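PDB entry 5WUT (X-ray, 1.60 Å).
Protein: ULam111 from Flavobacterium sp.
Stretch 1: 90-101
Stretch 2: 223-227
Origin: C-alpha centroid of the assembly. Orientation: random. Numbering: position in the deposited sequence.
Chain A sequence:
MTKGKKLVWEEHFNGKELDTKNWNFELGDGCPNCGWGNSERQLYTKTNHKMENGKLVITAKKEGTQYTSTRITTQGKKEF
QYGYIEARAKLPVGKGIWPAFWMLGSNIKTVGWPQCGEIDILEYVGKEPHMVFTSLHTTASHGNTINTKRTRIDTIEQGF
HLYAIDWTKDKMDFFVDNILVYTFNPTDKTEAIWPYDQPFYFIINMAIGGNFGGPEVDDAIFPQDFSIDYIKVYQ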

ATOM      1  N   LYS A  90      -1.112  -2.592 -16.286  1.00 11.30           N
ATOM      2  CA  LYS A  90      -0.510  -1.277 -16.529  1.00 10.16           C
ATOM      3  C   LYS A  90      -1.600  -0.339 -17.053  1.00  9.68           C
ATOM      4  O   LYS A  90      -2.376  -0.726 -17.936  1.00 10.29           O
ATOM      5  N   LEU A  91      -1.671   0.871 -16.489  1.00 11.21           N
ATOM      6  CA  LEU A  91      -2.788   1.783 -16.741  1.00  8.73           C
ATOM      7  C   LEU A  91      -2.631   2.630 -17.995  1.00  9.39           C
ATOM      8  O   LEU A  91      -1.504   2.976 -18.361  1.00 12.89           O
ATOM      9  N   PRO A  92      -3.764   2.972 -18.632  1.00 10.80           N
ATOM     10  CA  PRO A  92      -3.791   4.082 -19.589  1.00 11.57           C
ATOM     11  C   PRO A  92      -3.745   5.377 -18.798  1.00 14.08           C
ATOM     12  O   PRO A  92      -4.019   5.353 -17.595  1.00 13.14           O
ATOM     13  N   VAL A  93      -3.438   6.498 -19.442  1.00 13.58           N
ATOM     14  CA  VAL A  93      -3.370   7.752 -18.710  1.00 12.86           C
ATOM     15  C   VAL A  93      -4.081   8.855 -19.469  1.00 16.08           C
ATOM     16  O   VAL A  93      -4.164   8.822 -20.695  1.00 17.22           O
ATOM     17  N   GLY A  94      -4.620   9.817 -18.731  1.00 13.20           N
ATOM     18  CA  GLY A  94      -5.182  11.006 -19.352  1.00 13.59           C
ATOM     19  C   GLY A  94      -6.613  11.282 -18.953  1.00 12.25           C
ATOM     20  O   GLY A  94      -7.361  10.385 -18.550  1.00 11.58           O
ATOM     21  N   LYS A  95      -7.009  12.546 -19.068  1.00 12.37           N
ATOM     22  CA  LYS A  95      -8.335  12.947 -18.631  1.00 14.29           C
ATOM     23  C   LYS A  95      -9.440  12.333 -19.490  1.00 14.44           C
ATOM     24  O   LYS A  95      -9.477  12.537 -20.705  1.00 14.16           O
ATOM     25  N   GLY A  96     -10.330  11.584 -18.846  1.00 11.42           N
ATOM     26  CA  GLY A  96     -11.469  10.986 -19.522  1.00 12.24           C
ATOM     27  C   GLY A  96     -11.413   9.469 -19.597  1.00 11.35           C
ATOM     28  O   GLY A  96     -12.432   8.832 -19.808  1.00 11.07           O
ATOM     29  N   ILE A  97     -10.233   8.890 -19.401  1.00 11.59           N
ATOM     30  CA  ILE A  97     -10.085   7.445 -19.496  1.00 12.72           C
ATOM     31  C   ILE A  97     -10.497   6.756 -18.181  1.00 10.63           C
ATOM     32  O   ILE A  97     -10.300   7.302 -17.092  1.00 11.66           O
ATOM     33  N   TRP A  98     -11.121   5.588 -18.290  1.00  8.81           N
ATOM     34  CA  TRP A  98     -11.553   4.835 -17.112  1.00 10.82           C
ATOM     35  C   TRP A  98     -11.405   3.322 -17.311  1.00  8.64           C
ATOM     36  O   TRP A  98     -12.369   2.626 -17.696  1.00 10.63           O
ATOM     37  N   PRO A  99     -10.195   2.815 -17.041  1.00  9.78           N
ATOM     38  CA  PRO A  99      -9.933   1.379 -17.048  1.00 10.87           C
ATOM     39  C   PRO A  99     -10.465   0.706 -15.792  1.00  8.95           C
ATOM     40  O   PRO A  99     -10.488   1.319 -14.715  1.00  9.66           O
ATOM     41  N   ALA A 100     -10.887  -0.546 -15.928  1.00  7.32           N
ATOM     42  CA  ALA A 100     -11.403  -1.269 -14.776  1.00  8.22           C
ATOM     43  C   ALA A 100     -11.204  -2.771 -14.890  1.00 10.06           C
ATOM     44  O   ALA A 100     -11.287  -3.345 -15.970  1.00 10.06           O
ATOM     45  N   PHE A 101     -10.945  -3.400 -13.750  1.00  8.17           N
ATOM     46  CA  PHE A 101     -11.009  -4.854 -13.595  1.00  8.55           C
ATOM     47  C   PHE A 101     -11.903  -5.108 -12.393  1.00  9.07           C
ATOM     48  O   PHE A 101     -11.648  -4.590 -11.303  1.00  8.90           O
ATOM     49  N   PRO A 223      -4.379   7.496 -29.077  1.00 15.59           N
ATOM     50  CA  PRO A 223      -4.870   6.262 -28.447  1.00 14.42           C
ATOM     51  C   PRO A 223      -4.230   5.959 -27.088  1.00 15.91           C
ATOM     52  O   PRO A 223      -3.114   6.383 -26.825  1.00 15.17           O
ATOM     53  N   GLN A 224      -4.948   5.226 -26.237  1.00 13.80           N
ATOM     54  CA  GLN A 224      -4.413   4.841 -24.930  1.00 13.11           C
ATOM     55  C   GLN A 224      -4.520   3.343 -24.716  1.00 11.16           C
ATOM     56  O   GLN A 224      -5.553   2.748 -25.022  1.00 12.14           O
ATOM     57  N   ASP A 225      -3.463   2.752 -24.154  1.00 12.97           N
ATOM     58  CA  ASP A 225      -3.400   1.314 -23.911  1.00 12.73           C
ATOM     59  C   ASP A 225      -3.590   0.959 -22.432  1.00 11.39           C
ATOM     60  O   ASP A 225      -2.952   1.549 -21.550  1.00 13.44           O
ATOM     61  N   PHE A 226      -4.450  -0.025 -22.200  1.00 11.25           N
ATOM     62  CA  PHE A 226      -4.675  -0.670 -20.902  1.00 11.41           C
ATOM     63  C   PHE A 226      -4.179  -2.096 -21.064  1.00 10.42           C
ATOM     64  O   PHE A 226      -4.746  -2.852 -21.856  1.00 11.41           O
ATOM     65  N   SER A 227      -3.109  -2.458 -20.351  1.00 10.26           N
ATOM     66  CA  SER A 227      -2.463  -3.762 -20.548  1.00  8.71           C
ATOM     67  C   SER A 227      -2.641  -4.656 -19.335  1.00 11.21           C
ATOM     68  O   SER A 227      -2.321  -4.250 -18.219  1.00 11.55           O
TER

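The stretches pair through backbone at K90 and S227, which sets these two side chains on one face of the sheet. K90 and S227 form an antiparallel hydrogen-bonded pair, with CA atoms 5.1 Å apart: K90 N donates to S227 O at 2.8 Å (N-H...O angle 167°), and S227 N donates to K90 O at 3.1 Å (165°). Both side chains consequently leave on the same face of the sheet, their CB atoms 4.3 Å apart. The lysine then runs extended (t, t, t, with chi4 m), and its end leads away from the second stretch; S227 adopts chi1 m.

Beyond this pair the polar contact passes to a side chain. The CA-to-CB bond of Q224 points toward the first stretch, and its m, m rotamer with chi3 at -41° places OE1 3.0 Å from V93 N. The N-H...O angle of 174° makes this a nearly linear hydrogen bond, so a side-chain carbonyl serves a loop amide that follows a proline. Proximity alone is not sufficient evidence here: P92 N lies 3.3 Å from D225 O, yet the proline nitrogen has no hydrogen to share. Q224 NE2 is hydrogen-bonded to a residue just outside the stretches.

Apolar packing centres on F226, which loses 100 Å² to the other stretch, the largest share of any residue in the two segments. Its CA-to-CB bond points sideways, and chi1 of 178° (t) with chi2 of 28° sets the ring beside P92 and P99. P99, pointing toward the second stretch, places CB 3.6 Å from the ring centroid of F226 and only 7° off the ring normal, a CH-pi contact over one face. The ring edge meets backbone oxygens, with K90 O 3.4 Å from F226 CD1 and A100 O 3.7 Å from F226 CE2. P92 also points toward the second stretch; its CD approaches F226 CD1 at 3.9 Å, while its CB lies 3.9 Å from Q224 CB. The ring of P92 thus bridges the aromatic and the glutamine.

V93 (chi1 m) has a sideways CA-to-CB bond, and its CG2 lies 3.7 Å from Q224 OE1. I97, buried, points toward the second stretch with an off-rotamer chi1 of -146°, and its CD1 reaches Q224 CB at 4.5 Å. D225 points away, and OD1 is hydrogen-bonded elsewhere in the structure.

One water lies between the backbones, its oxygen 2.6 Å from L91 O and 3.4 Å from D225 O, the latter contact weak.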

ATOM      1  CB  LYS A  90       0.659  -1.410 -17.512  1.00 11.24           C
ATOM      2  CG  LYS A  90       1.331  -0.099 -17.903  1.00 13.12           C
ATOM      3  CD  LYS A  90       2.531  -0.373 -18.798  1.00 13.92           C
ATOM      4  CE  LYS A  90       3.388   0.871 -18.993  1.00 19.41           C
ATOM      5  NZ  LYS A  90       2.645   2.004 -19.611  1.00 19.12           N
ATOM      6  CB  LEU A  91      -2.958   2.729 -15.555  1.00 12.75           C
ATOM      7  CG  LEU A  91      -3.317   2.089 -14.220  1.00 10.03           C
ATOM      8  CD1 LEU A  91      -3.207   3.125 -13.095  1.00 10.90           C
ATOM      9  CD2 LEU A  91      -4.722   1.504 -14.302  1.00 11.08           C
ATOM     10  CB  PRO A  92      -5.138   3.922 -20.286  1.00 12.10           C
ATOM     11  CG  PRO A  92      -6.020   3.409 -19.171  1.00  9.80           C
ATOM     12  CD  PRO A  92      -5.122   2.475 -18.352  1.00 10.64           C
ATOM     13  CB  VAL A  93      -1.911   8.173 -18.448  1.00 15.56           C
ATOM     14  CG1 VAL A  93      -1.219   7.154 -17.560  1.00 16.73           C
ATOM     15  CG2 VAL A  93      -1.156   8.293 -19.744  1.00 21.05           C
ATOM     16  CB  LYS A  95      -8.458  14.472 -18.640  1.00 14.76           C
ATOM     17  CG  LYS A  95      -9.804  14.967 -18.144  1.00 16.58           C
ATOM     18  CD  LYS A  95      -9.884  16.496 -18.170  1.00 25.23           C
ATOM     19  CE  LYS A  95      -9.828  17.022 -19.581  1.00 28.78           C
ATOM     20  NZ  LYS A  95     -10.312  18.436 -19.671  1.00 31.00           N
ATOM     21  CB  ILE A  97      -8.615   7.073 -19.894  1.00 11.40           C
ATOM     22  CG1 ILE A  97      -8.608   5.831 -20.770  1.00 14.12           C
ATOM     23  CG2 ILE A  97      -7.690   6.976 -18.698  1.00 14.48           C
ATOM     24  CD1 ILE A  97      -9.279   6.064 -22.100  1.00 17.48           C
ATOM     25  CB  TRP A  98     -13.007   5.180 -16.745  1.00 11.10           C
ATOM     26  CG  TRP A  98     -13.537   4.381 -15.561  1.00 11.88           C
ATOM     27  CD1 TRP A  98     -12.800   3.694 -14.626  1.00 13.80           C
ATOM     28  CD2 TRP A  98     -14.908   4.183 -15.208  1.00 16.26           C
ATOM     29  NE1 TRP A  98     -13.636   3.076 -13.723  1.00 14.49           N
ATOM     30  CE2 TRP A  98     -14.935   3.371 -14.053  1.00 16.14           C
ATOM     31  CE3 TRP A  98     -16.114   4.608 -15.756  1.00 14.58           C
ATOM     32  CZ2 TRP A  98     -16.128   2.970 -13.444  1.00 17.39           C
ATOM     33  CZ3 TRP A  98     -17.300   4.221 -15.145  1.00 19.70           C
ATOM     34  CH2 TRP A  98     -17.298   3.409 -14.001  1.00 20.69           C
ATOM     35  CB  PRO A  99      -8.412   1.313 -17.096  1.00  9.89           C
ATOM     36  CG  PRO A  99      -7.987   2.501 -16.295  1.00  8.47           C
ATOM     37  CD  PRO A  99      -8.972   3.579 -16.740  1.00  9.49           C
ATOM     38  CB  ALA A 100     -12.873  -0.961 -14.586  1.00  9.90           C
ATOM     39  CB  PHE A 101      -9.605  -5.464 -13.401  1.00  9.90           C
ATOM     40  CG  PHE A 101      -9.621  -6.874 -12.853  1.00  8.81           C
ATOM     41  CD1 PHE A 101     -10.238  -7.893 -13.558  1.00 10.76           C
ATOM     42  CD2 PHE A 101      -9.024  -7.175 -11.631  1.00  9.45           C
ATOM     43  CE1 PHE A 101     -10.261  -9.195 -13.061  1.00 12.05           C
ATOM     44  CE2 PHE A 101      -9.051  -8.479 -11.128  1.00  8.91           C
ATOM     45  CZ  PHE A 101      -9.667  -9.484 -11.854  1.00 10.26           C
ATOM     46  CB  PRO A 223      -4.495   5.191 -29.471  1.00 16.84           C
ATOM     47  CG  PRO A 223      -3.232   5.702 -30.071  1.00 18.52           C
ATOM     48  CD  PRO A 223      -3.401   7.211 -30.145  1.00 15.82           C
ATOM     49  CB  GLN A 224      -5.157   5.577 -23.816  1.00 12.59           C
ATOM     50  CG  GLN A 224      -4.699   7.016 -23.585  1.00 13.52           C
ATOM     51  CD  GLN A 224      -3.237   7.113 -23.167  1.00 16.59           C
ATOM     52  OE1 GLN A 224      -2.746   6.307 -22.370  1.00 15.69           O
ATOM     53  NE2 GLN A 224      -2.534   8.101 -23.701  1.00 15.57           N
ATOM     54  CB  ASP A 225      -2.053   0.738 -24.353  1.00 16.35           C
ATOM     55  CG  ASP A 225      -1.882   0.686 -25.861  1.00 16.93           C
ATOM     56  OD1 ASP A 225      -2.853   0.908 -26.606  1.00 20.34           O
ATOM     57  OD2 ASP A 225      -0.747   0.388 -26.290  1.00 21.91           O
ATOM     58  CB  PHE A 226      -6.163  -0.614 -20.564  1.00 10.77           C
ATOM     59  CG  PHE A 226      -6.572  -1.283 -19.266  1.00  9.05           C
ATOM     60  CD1 PHE A 226      -5.712  -1.400 -18.181  1.00 10.14           C
ATOM     61  CD2 PHE A 226      -7.874  -1.742 -19.131  1.00  9.20           C
ATOM     62  CE1 PHE A 226      -6.162  -1.994 -16.984  1.00  9.98           C
ATOM     63  CE2 PHE A 226      -8.322  -2.346 -17.955  1.00 10.09           C
ATOM     64  CZ  PHE A 226      -7.459  -2.468 -16.882  1.00  9.73           C
ATOM     65  CB  SER A 227      -0.966  -3.597 -20.828  1.00 12.10           C
ATOM     66  OG  SER A 227      -0.757  -2.776 -21.972  1.00 14.37           O
TER
HETATM   67  O   HOH W   1      -0.324   3.412 -20.620  1.00 17.54           O